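Local coordinates for calcineurin-like phosphoesterase domain-containing protein (Aquifex aeolicus, PDB 1XM7) that is of unknown function but, as a calcineurin-like phosphoesterase, probably acts as a hydrolase, at residues L47-L50 with G51-W55; D82-K85 with E86-K89; E94-D97 with F98-I102. All coordinates share one frame; numbering follows the deposited sequence.

Contact 1. Residues L47-L50 with G51-W55; sequences LYHL and GDFTW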
ATOM      1  N   LEU A  47       4.427   7.544   6.313  1.00 26.64           N
ATOM      2  CA  LEU A  47       4.256   6.606   5.208  1.00 24.39           C
ATOM      3  C   LEU A  47       3.294   5.475   5.548  1.00 22.95           C
ATOM      4  O   LEU A  47       3.466   4.764   6.543  1.00 23.96           O
ATOM      5  CB  LEU A  47       5.614   6.012   4.821  1.00 24.17           C
ATOM      6  CG  LEU A  47       5.667   4.895   3.772  1.00 24.94           C
ATOM      7  CD1 LEU A  47       5.187   5.400   2.417  1.00 23.81           C
ATOM      8  CD2 LEU A  47       7.096   4.387   3.667  1.00 25.21           C
ATOM      9  N   TYR A  48       2.273   5.315   4.719  1.00 22.43           N
ATOM     10  CA  TYR A  48       1.303   4.246   4.913  1.00 23.98           C
ATOM     11  C   TYR A  48       1.593   3.084   3.956  1.00 24.16           C
ATOM     12  O   TYR A  48       1.633   3.263   2.735  1.00 23.33           O
ATOM     13  CB  TYR A  48      -0.130   4.754   4.673  1.00 26.37           C
ATOM     14  CG  TYR A  48      -0.626   5.736   5.717  1.00 26.65           C
ATOM     15  CD1 TYR A  48      -0.322   7.099   5.630  1.00 28.01           C
ATOM     16  CD2 TYR A  48      -1.351   5.292   6.824  1.00 26.40           C
ATOM     17  CE1 TYR A  48      -0.728   7.997   6.630  1.00 28.07           C
ATOM     18  CE2 TYR A  48      -1.758   6.176   7.827  1.00 27.97           C
ATOM     19  CZ  TYR A  48      -1.445   7.525   7.725  1.00 28.57           C
ATOM     20  OH  TYR A  48      -1.851   8.391   8.717  1.00 29.54           O
ATOM     21  N   HIS A  49       1.821   1.900   4.523  1.00 23.64           N
ATOM     22  CA  HIS A  49       2.069   0.702   3.730  1.00 24.37           C
ATOM     23  C   HIS A  49       0.757  -0.068   3.809  1.00 24.30           C
ATOM     24  O   HIS A  49       0.354  -0.517   4.877  1.00 23.86           O
ATOM     25  CB  HIS A  49       3.199  -0.125   4.328  1.00 24.57           C
ATOM     26  CG  HIS A  49       3.714  -1.182   3.407  1.00 24.84           C
ATOM     27  ND1 HIS A  49       2.893  -2.127   2.829  1.00 25.83           N
ATOM     28  CD2 HIS A  49       4.963  -1.436   2.951  1.00 23.55           C
ATOM     29  CE1 HIS A  49       3.616  -2.919   2.057  1.00 24.98           C
ATOM     30  NE2 HIS A  49       4.874  -2.521   2.114  1.00 24.99           N
ATOM     31  N   LEU A  50       0.085  -0.219   2.677  1.00 25.92           N
ATOM     32  CA  LEU A  50      -1.214  -0.874   2.677  1.00 25.76           C
ATOM     33  C   LEU A  50      -1.258  -2.360   2.327  1.00 25.92           C
ATOM     34  O   LEU A  50      -2.215  -2.819   1.715  1.00 26.95           O
ATOM     35  CB  LEU A  50      -2.170  -0.078   1.776  1.00 25.74           C
ATOM     36  CG  LEU A  50      -2.126   1.450   2.004  1.00 25.63           C
ATOM     37  CD1 LEU A  50      -3.162   2.121   1.139  1.00 24.54           C
ATOM     38  CD2 LEU A  50      -2.374   1.794   3.462  1.00 22.61           C
ATOM     39  N   GLY A  51      -0.232  -3.118   2.705  1.00 25.69           N
ATOM     40  CA  GLY A  51      -0.288  -4.542   2.436  1.00 25.38           C
ATOM     41  C   GLY A  51       0.828  -5.248   1.695  1.00 23.96           C
ATOM     42  O   GLY A  51       1.388  -4.724   0.735  1.00 24.48           O
ATOM     43  N   ASP A  52       1.106  -6.472   2.149  1.00 22.66           N
ATOM     44  CA  ASP A  52       2.132  -7.344   1.593  1.00 22.86           C
ATOM     45  C   ASP A  52       3.496  -6.662   1.537  1.00 22.40           C
ATOM     46  O   ASP A  52       4.060  -6.401   0.480  1.00 22.19           O
ATOM     47  CB  ASP A  52       1.676  -7.865   0.230  1.00 22.63           C
ATOM     48  CG  ASP A  52       0.493  -8.827   0.354  1.00 21.45           C
ATOM     49  OD1 ASP A  52      -0.042  -9.289  -0.672  1.00 19.37           O
ATOM     50  OD2 ASP A  52       0.102  -9.126   1.501  1.00 22.24           O
ATOM     51  N   PHE A  53       3.996  -6.393   2.736  1.00 21.98           N
ATOM     52  CA  PHE A  53       5.257  -5.733   2.989  1.00 22.15           C
ATOM     53  C   PHE A  53       6.467  -6.544   2.550  1.00 23.91           C
ATOM     54  O   PHE A  53       7.127  -6.203   1.563  1.00 22.56           O
ATOM     55  CB  PHE A  53       5.351  -5.423   4.486  1.00 19.70           C
ATOM     56  CG  PHE A  53       6.678  -4.862   4.913  1.00 18.79           C
ATOM     57  CD1 PHE A  53       7.188  -3.714   4.322  1.00 19.97           C
ATOM     58  CD2 PHE A  53       7.404  -5.465   5.921  1.00 17.26           C
ATOM     59  CE1 PHE A  53       8.395  -3.186   4.731  1.00 18.29           C
ATOM     60  CE2 PHE A  53       8.613  -4.943   6.337  1.00 15.42           C
ATOM     61  CZ  PHE A  53       9.110  -3.804   5.743  1.00 17.19           C
ATOM     62  N   THR A  54       6.767  -7.609   3.291  1.00 24.27           N
ATOM     63  CA  THR A  54       7.920  -8.445   2.976  1.00 24.75           C
ATOM     64  C   THR A  54       7.540  -9.906   2.797  1.00 28.34           C
ATOM     65  O   THR A  54       6.597 -10.400   3.433  1.00 28.34           O
ATOM     66  CB  THR A  54       9.000  -8.336   4.077  1.00 22.99           C
ATOM     67  OG1 THR A  54      10.175  -9.034   3.660  1.00 22.31           O
ATOM     68  CG2 THR A  54       8.507  -8.919   5.377  1.00 20.40           C
ATOM     69  N   TRP A  55       8.283 -10.597   1.932  1.00 30.10           N
ATOM     70  CA  TRP A  55       8.015 -12.001   1.654  1.00 32.16           C
ATOM     71  C   TRP A  55       8.514 -12.902   2.787  1.00 31.88           C
ATOM     72  O   TRP A  55       7.941 -13.952   3.042  1.00 34.13           O
ATOM     73  CB  TRP A  55       8.635 -12.405   0.310  1.00 34.54           C
ATOM     74  CG  TRP A  55       7.855 -13.490  -0.379  1.00 36.90           C
ATOM     75  CD1 TRP A  55       8.307 -14.733  -0.740  1.00 37.77           C
ATOM     76  CD2 TRP A  55       6.458 -13.463  -0.700  1.00 35.88           C
ATOM     77  NE1 TRP A  55       7.271 -15.481  -1.258  1.00 36.99           N
ATOM     78  CE2 TRP A  55       6.128 -14.728  -1.242  1.00 35.24           C
ATOM     79  CE3 TRP A  55       5.456 -12.496  -0.578  1.00 36.17           C
ATOM     80  CZ2 TRP A  55       4.837 -15.050  -1.653  1.00 35.03           C
ATOM     81  CZ3 TRP A  55       4.168 -12.815  -0.988  1.00 37.01           C
ATOM     82  CH2 TRP A  55       3.871 -14.086  -1.518  1.00 36.68           C
TER

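Contact 2. Residues D82-K85 with E86-K89; sequences DKDK and ESLK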
ATOM      1  N   ASP A  82       0.823 -10.620   4.953  1.00 34.94           N
ATOM      2  CA  ASP A  82       1.374 -10.094   6.203  1.00 36.15           C
ATOM      3  C   ASP A  82       0.793 -10.906   7.365  1.00 38.55           C
ATOM      4  O   ASP A  82      -0.306 -10.599   7.841  1.00 40.34           O
ATOM      5  CB  ASP A  82       0.964  -8.630   6.370  1.00 33.83           C
ATOM      6  CG  ASP A  82       1.434  -7.757   5.232  1.00 31.98           C
ATOM      7  OD1 ASP A  82       0.736  -6.777   4.918  1.00 32.97           O
ATOM      8  OD2 ASP A  82       2.505  -8.036   4.659  1.00 33.80           O
ATOM      9  N   LYS A  83       1.516 -11.921   7.839  1.00 40.79           N
ATOM     10  CA  LYS A  83       0.995 -12.752   8.924  1.00 43.53           C
ATOM     11  C   LYS A  83       1.566 -12.556  10.329  1.00 44.02           C
ATOM     12  O   LYS A  83       0.806 -12.477  11.303  1.00 45.74           O
ATOM     13  CB  LYS A  83       1.088 -14.235   8.539  1.00 46.43           C
ATOM     14  CG  LYS A  83       2.491 -14.728   8.186  1.00 53.42           C
ATOM     15  CD  LYS A  83       2.502 -16.215   7.758  1.00 57.19           C
ATOM     16  CE  LYS A  83       3.845 -16.608   7.113  1.00 58.30           C
ATOM     17  NZ  LYS A  83       3.871 -18.013   6.586  1.00 60.04           N
ATOM     18  N   ASP A  84       2.887 -12.467  10.442  1.00 43.85           N
ATOM     19  CA  ASP A  84       3.532 -12.308  11.744  1.00 44.37           C
ATOM     20  C   ASP A  84       3.593 -10.858  12.222  1.00 44.55           C
ATOM     21  O   ASP A  84       4.469 -10.088  11.821  1.00 45.51           O
ATOM     22  CB  ASP A  84       4.946 -12.883  11.686  1.00 46.43           C
ATOM     23  CG  ASP A  84       5.568 -13.043  13.060  1.00 46.80           C
ATOM     24  OD1 ASP A  84       5.101 -12.397  14.026  1.00 49.30           O
ATOM     25  OD2 ASP A  84       6.541 -13.814  13.166  1.00 47.11           O
ATOM     26  N   LYS A  85       2.679 -10.496  13.109  1.00 44.57           N
ATOM     27  CA  LYS A  85       2.625  -9.136  13.626  1.00 45.21           C
ATOM     28  C   LYS A  85       3.829  -8.803  14.517  1.00 45.11           C
ATOM     29  O   LYS A  85       4.284  -7.664  14.561  1.00 44.62           O
ATOM     30  CB  LYS A  85       1.316  -8.954  14.390  1.00 44.88           C
ATOM     31  CG  LYS A  85       0.735  -7.567  14.342  1.00 45.53           C
ATOM     32  CD  LYS A  85      -0.721  -7.608  14.782  1.00 46.76           C
ATOM     33  CE  LYS A  85      -1.256  -6.215  15.025  1.00 47.35           C
ATOM     34  NZ  LYS A  85      -2.663  -6.225  15.503  1.00 49.94           N
ATOM     35  N   GLU A  86       4.354  -9.804  15.212  1.00 44.77           N
ATOM     36  CA  GLU A  86       5.499  -9.598  16.089  1.00 44.68           C
ATOM     37  C   GLU A  86       6.775  -9.268  15.330  1.00 43.50           C
ATOM     38  O   GLU A  86       7.567  -8.424  15.760  1.00 43.67           O
ATOM     39  CB  GLU A  86       5.710 -10.834  16.960  1.00 47.00           C
ATOM     40  CG  GLU A  86       4.600 -11.016  17.974  1.00 50.85           C
ATOM     41  CD  GLU A  86       4.353  -9.737  18.780  1.00 55.21           C
ATOM     42  OE1 GLU A  86       5.291  -9.281  19.485  1.00 56.54           O
ATOM     43  OE2 GLU A  86       3.226  -9.181  18.701  1.00 54.87           O
ATOM     44  N   SER A  87       6.977  -9.940  14.203  1.00 41.93           N
ATOM     45  CA  SER A  87       8.156  -9.694  13.384  1.00 40.56           C
ATOM     46  C   SER A  87       8.037  -8.311  12.771  1.00 40.50           C
ATOM     47  O   SER A  87       9.029  -7.595  12.621  1.00 42.20           O
ATOM     48  CB  SER A  87       8.257 -10.722  12.258  1.00 40.22           C
ATOM     49  OG  SER A  87       8.609 -12.002  12.744  1.00 40.99           O
ATOM     50  N   LEU A  88       6.806  -7.947  12.425  1.00 38.65           N
ATOM     51  CA  LEU A  88       6.516  -6.661  11.808  1.00 36.82           C
ATOM     52  C   LEU A  88       6.609  -5.471  12.749  1.00 36.87           C
ATOM     53  O   LEU A  88       7.008  -4.380  12.334  1.00 37.25           O
ATOM     54  CB  LEU A  88       5.118  -6.691  11.187  1.00 34.11           C
ATOM     55  CG  LEU A  88       4.954  -7.556   9.938  1.00 33.77           C
ATOM     56  CD1 LEU A  88       3.473  -7.764   9.642  1.00 34.15           C
ATOM     57  CD2 LEU A  88       5.670  -6.899   8.755  1.00 31.26           C
ATOM     58  N   LYS A  89       6.252  -5.673  14.013  1.00 37.40           N
ATOM     59  CA  LYS A  89       6.256  -4.570  14.960  1.00 37.83           C
ATOM     60  C   LYS A  89       7.455  -3.653  14.918  1.00 37.55           C
ATOM     61  O   LYS A  89       7.328  -2.460  15.216  1.00 37.47           O
ATOM     62  CB  LYS A  89       6.024  -5.074  16.381  1.00 39.33           C
ATOM     63  CG  LYS A  89       4.563  -5.418  16.606  1.00 43.90           C
ATOM     64  CD  LYS A  89       4.190  -5.556  18.071  1.00 47.50           C
ATOM     65  CE  LYS A  89       2.692  -5.868  18.226  1.00 51.35           C
ATOM     66  NZ  LYS A  89       2.212  -5.815  19.649  1.00 53.17           N
TER

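Contact 3. Residues E94-D97 with F98-I102; sequences EIYD and FYKII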
ATOM      1  N   GLU A  94       2.844   1.742  13.882  1.00 33.41           N
ATOM      2  CA  GLU A  94       1.439   1.395  14.081  1.00 32.25           C
ATOM      3  C   GLU A  94       1.068   0.319  13.065  1.00 30.74           C
ATOM      4  O   GLU A  94       1.490   0.371  11.906  1.00 30.52           O
ATOM      5  CB  GLU A  94       0.538   2.621  13.860  1.00 34.19           C
ATOM      6  CG  GLU A  94       0.737   3.795  14.841  1.00 39.08           C
ATOM      7  CD  GLU A  94       0.078   5.107  14.369  1.00 42.33           C
ATOM      8  OE1 GLU A  94      -1.084   5.064  13.903  1.00 44.04           O
ATOM      9  OE2 GLU A  94       0.716   6.186  14.473  1.00 43.07           O
ATOM     10  N   ILE A  95       0.291  -0.660  13.502  1.00 28.77           N
ATOM     11  CA  ILE A  95      -0.159  -1.721  12.614  1.00 27.29           C
ATOM     12  C   ILE A  95      -1.656  -1.906  12.823  1.00 27.74           C
ATOM     13  O   ILE A  95      -2.129  -2.062  13.951  1.00 30.55           O
ATOM     14  CB  ILE A  95       0.555  -3.052  12.902  1.00 24.85           C
ATOM     15  CG1 ILE A  95       2.055  -2.895  12.653  1.00 23.57           C
ATOM     16  CG2 ILE A  95      -0.004  -4.144  12.016  1.00 23.42           C
ATOM     17  CD1 ILE A  95       2.854  -4.122  12.976  1.00 19.88           C
ATOM     18  N   TYR A  96      -2.397  -1.863  11.725  1.00 27.28           N
ATOM     19  CA  TYR A  96      -3.842  -2.029  11.751  1.00 26.71           C
ATOM     20  C   TYR A  96      -4.119  -3.293  10.954  1.00 27.23           C
ATOM     21  O   TYR A  96      -3.756  -3.379   9.781  1.00 27.06           O
ATOM     22  CB  TYR A  96      -4.488  -0.804  11.113  1.00 26.63           C
ATOM     23  CG  TYR A  96      -4.218   0.436  11.920  1.00 28.66           C
ATOM     24  CD1 TYR A  96      -4.951   0.704  13.075  1.00 30.18           C
ATOM     25  CD2 TYR A  96      -3.172   1.288  11.595  1.00 28.78           C
ATOM     26  CE1 TYR A  96      -4.646   1.781  13.890  1.00 28.73           C
ATOM     27  CE2 TYR A  96      -2.855   2.375  12.407  1.00 30.07           C
ATOM     28  CZ  TYR A  96      -3.599   2.611  13.557  1.00 30.59           C
ATOM     29  OH  TYR A  96      -3.290   3.667  14.382  1.00 32.65           O
ATOM     30  N   ASP A  97      -4.754  -4.276  11.583  1.00 26.59           N
ATOM     31  CA  ASP A  97      -4.987  -5.538  10.903  1.00 27.70           C
ATOM     32  C   ASP A  97      -5.926  -5.567   9.705  1.00 28.06           C
ATOM     33  O   ASP A  97      -5.920  -6.546   8.960  1.00 29.68           O
ATOM     34  CB  ASP A  97      -5.382  -6.626  11.908  1.00 28.84           C
ATOM     35  CG  ASP A  97      -6.532  -6.224  12.786  1.00 30.01           C
ATOM     36  OD1 ASP A  97      -6.354  -5.293  13.598  1.00 32.38           O
ATOM     37  OD2 ASP A  97      -7.609  -6.844  12.661  1.00 30.04           O
ATOM     38  N   PHE A  98      -6.733  -4.534   9.494  1.00 27.41           N
ATOM     39  CA  PHE A  98      -7.594  -4.566   8.321  1.00 27.43           C
ATOM     40  C   PHE A  98      -7.840  -3.239   7.625  1.00 28.08           C
ATOM     41  O   PHE A  98      -7.855  -3.192   6.400  1.00 29.49           O
ATOM     42  CB  PHE A  98      -8.936  -5.221   8.632  1.00 27.87           C
ATOM     43  CG  PHE A  98      -9.790  -5.459   7.405  1.00 26.84           C
ATOM     44  CD1 PHE A  98     -10.834  -4.595   7.079  1.00 26.12           C
ATOM     45  CD2 PHE A  98      -9.531  -6.537   6.564  1.00 25.30           C
ATOM     46  CE1 PHE A  98     -11.602  -4.799   5.942  1.00 25.68           C
ATOM     47  CE2 PHE A  98     -10.299  -6.747   5.419  1.00 26.30           C
ATOM     48  CZ  PHE A  98     -11.337  -5.875   5.111  1.00 26.66           C
ATOM     49  N   TYR A  99      -8.043  -2.166   8.381  1.00 26.85           N
ATOM     50  CA  TYR A  99      -8.262  -0.866   7.755  1.00 26.72           C
ATOM     51  C   TYR A  99      -7.890   0.243   8.708  1.00 28.09           C
ATOM     52  O   TYR A  99      -7.609   0.004   9.876  1.00 28.19           O
ATOM     53  CB  TYR A  99      -9.728  -0.674   7.382  1.00 26.37           C
ATOM     54  CG  TYR A  99     -10.593  -0.390   8.587  1.00 24.33           C
ATOM     55  CD1 TYR A  99     -10.945  -1.403   9.469  1.00 24.28           C
ATOM     56  CD2 TYR A  99     -11.018   0.905   8.871  1.00 23.87           C
ATOM     57  CE1 TYR A  99     -11.698  -1.138  10.606  1.00 24.59           C
ATOM     58  CE2 TYR A  99     -11.770   1.186  10.009  1.00 22.80           C
ATOM     59  CZ  TYR A  99     -12.105   0.160  10.870  1.00 23.29           C
ATOM     60  OH  TYR A  99     -12.839   0.428  11.997  1.00 22.82           O
ATOM     61  N   LYS A 100      -7.913   1.465   8.200  1.00 30.32           N
ATOM     62  CA  LYS A 100      -7.609   2.632   9.010  1.00 32.99           C
ATOM     63  C   LYS A 100      -8.283   3.794   8.331  1.00 33.75           C
ATOM     64  O   LYS A 100      -8.233   3.924   7.109  1.00 33.49           O
ATOM     65  CB  LYS A 100      -6.102   2.884   9.073  1.00 34.94           C
ATOM     66  CG  LYS A 100      -5.618   3.527  10.369  1.00 37.58           C
ATOM     67  CD  LYS A 100      -5.917   5.006  10.444  1.00 40.72           C
ATOM     68  CE  LYS A 100      -5.240   5.631  11.662  1.00 41.43           C
ATOM     69  NZ  LYS A 100      -5.754   5.032  12.927  1.00 42.73           N
ATOM     70  N   ILE A 101      -8.935   4.631   9.121  1.00 34.50           N
ATOM     71  CA  ILE A 101      -9.595   5.786   8.564  1.00 35.51           C
ATOM     72  C   ILE A 101      -8.881   7.053   8.993  1.00 36.32           C
ATOM     73  O   ILE A 101      -8.536   7.231  10.164  1.00 34.05           O
ATOM     74  CB  ILE A 101     -11.065   5.835   8.987  1.00 34.44           C
ATOM     75  CG1 ILE A 101     -11.806   4.672   8.332  1.00 34.05           C
ATOM     76  CG2 ILE A 101     -11.683   7.151   8.569  1.00 34.10           C
ATOM     77  CD1 ILE A 101     -13.241   4.541   8.741  1.00 32.96           C
ATOM     78  N   ILE A 102      -8.626   7.913   8.017  1.00 38.04           N
ATOM     79  CA  ILE A 102      -7.965   9.179   8.279  1.00 40.87           C
ATOM     80  C   ILE A 102      -8.744  10.278   7.570  1.00 43.23           C
ATOM     81  O   ILE A 102      -9.499  10.003   6.634  1.00 43.00           O
ATOM     82  CB  ILE A 102      -6.478   9.172   7.796  1.00 38.79           C
ATOM     83  CG1 ILE A 102      -6.394   9.036   6.280  1.00 38.00           C
ATOM     84  CG2 ILE A 102      -5.730   8.014   8.434  1.00 39.69           C
ATOM     85  CD1 ILE A 102      -4.978   9.114   5.760  1.00 34.34           C
TER

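Contact 1. Residues L47-L50 with G51-W55
The turn where His49 folds back onto Gly51 and Phe53 carries the Gly-Asp signature of the calcineurin-like phosphoesterase fold, Gly51-Asp52, at the C-terminal end of strand 46-49. With CG anti to its backbone N (chi1 -167°), the imidazole lies inside the turn. Its ND1 accepts a bond from Gly51 N at 3.3 Å, bent to 142° but exactly in the ring plane, while NE2 is hydrogen-bonded to Thr10 OG1. Histidine suits this buried place because it offers two ring nitrogens for polar partners and a flat face for packing. Over that face sits Phe53 CB, 4.1 Å from the ring centroid, a CH-pi contact. The edge of the Phe53 ring is turned toward the imidazole face in an offset edge-to-face pair, planes at 84°. Glycine fits position 51, whose positive phi would press a beta carbon against Leu50 O. Asp52 turns its side chain away from residues 47-50, and OD2 is bonded to His81 N; in relatives the aspartate of this signature is a metal ligand, a role consistent with its place here. At the ring's edge, His49 CE1 comes to 3.2 Å from Gly51 O.

Contact 2. Residues D82-K85 with E86-K89
The backbone leaves a loop at Asp84 and coils into the short helix 85-88, with Leu88 N bonded to Asp84 O at 3.2 Å and Lys89 N to Lys85 O at 2.9 Å. In Asp84 a chi1 of -167° swings the carboxylate beside its own carbonyl carbon and over the first turn, where it takes up amides that have no preceding turn to bind. Ser87 N donates to OD1 at 3.1 Å with an angle of 158°, and Glu86 N adds a weak bond to the same oxygen. The other oxygen, OD2, receives Ser87 OG at 2.8 Å. Both Ser87 donors come from above the carboxylate plane, so the group lies flat against the first turn, OD1 serving backbone amides and OD2 the hydroxyl. Aspartate is short enough to make this reach, and its negative charge probably also interacts well with the helix dipole. Leu88, on the buried side, lays CG against Asp84 O at 3.2 Å and brings CD1 to 4.2 Å from Asp82 CB; beyond these it packs on Phe53, Phe57, Leu76 and Ile95, as a branched aliphatic chain can. On the exposed side Lys89 runs its CG past Lys85 O, and its NZ makes a long salt bridge of 3.6 Å to Glu86 OE2, one helical turn back. The Asp82 carboxylate is instead bonded to Gly79 N and to the Gly-Asp turn. Asp84 is thus a classical aspartate N-cap, starting a one-turn helix just after the Gly-Asn-His-Asp signature of the metallophosphoesterases.

Contact 3. Residues E94-D97 with F98-I102
Lys100 reaches across one face of the Tyr96 ring: one methylene, CG, sits over the face, and the chain then arches so that its ammonium group returns near the phenol oxygen. CG lies almost exactly above the ring centre, 3.5 Å from the centroid and 12° off the normal, a close CH-pi contact. The lysine chain is bent twice, at chi2 (-77°) and again at chi4; the bends lift it off the ring at CD and bring NZ back to 3.3 Å from Tyr96 CZ and 3.2 Å from Tyr96 OH. A long flexible chain with a charged end suits such a place, since a methylene can meet the ring while the nitrogen stays among polar groups, and tyrosine matches it with a broad face and a polar tip. That tip is engaged at the ring's edge: Tyr96 OH donates to Glu94 OE1 at 2.7 Å, reaching the anti side of the carboxylate 24° out of its plane. Because OE2 of Glu94 forms a salt bridge with Arg73, the carboxylate is held from both oxygens, and it offers the phenol a held acceptor. Lys100 NZ stands 4.8 Å from Glu94 OE1, not in contact, though the opposite charges probably attract. Phe98 leads its ring away from Tyr96 and onto Arg127, Met130 and Val131 of helix 125-137. Strand 94-96 is meanwhile bonded to strand 73-77 at the border of one sheet, and 99-104 to strand 107-112 at the border of the other, so the tyrosine-lysine pair bridges the corner where the chain passes between the two sheets.

In the fold
Along the chain the contacts follow in series, 1, 2, 3, with centres 11 to 14 Å apart. Contact 1 leaves strand 46-49 in the interior of the five-stranded sheet, and contact 3 begins on 94-96, an outermost strand of that sheet, before crossing to the four-stranded one. Contact 2 is tied to contact 1 through Asp82, whose OD1 and OD2 bind Asp52 N and Phe53 N, joining two signature loops that in relatives border the metal site. The Gly-Asp and Gly-Asn-His-Asp loops thus meet each other at the C-terminal ends of the strands, and helix 85-88, after the second, packs on edge strand 94-96, with Leu88 CB 3.9 Å from Ile95 CD1.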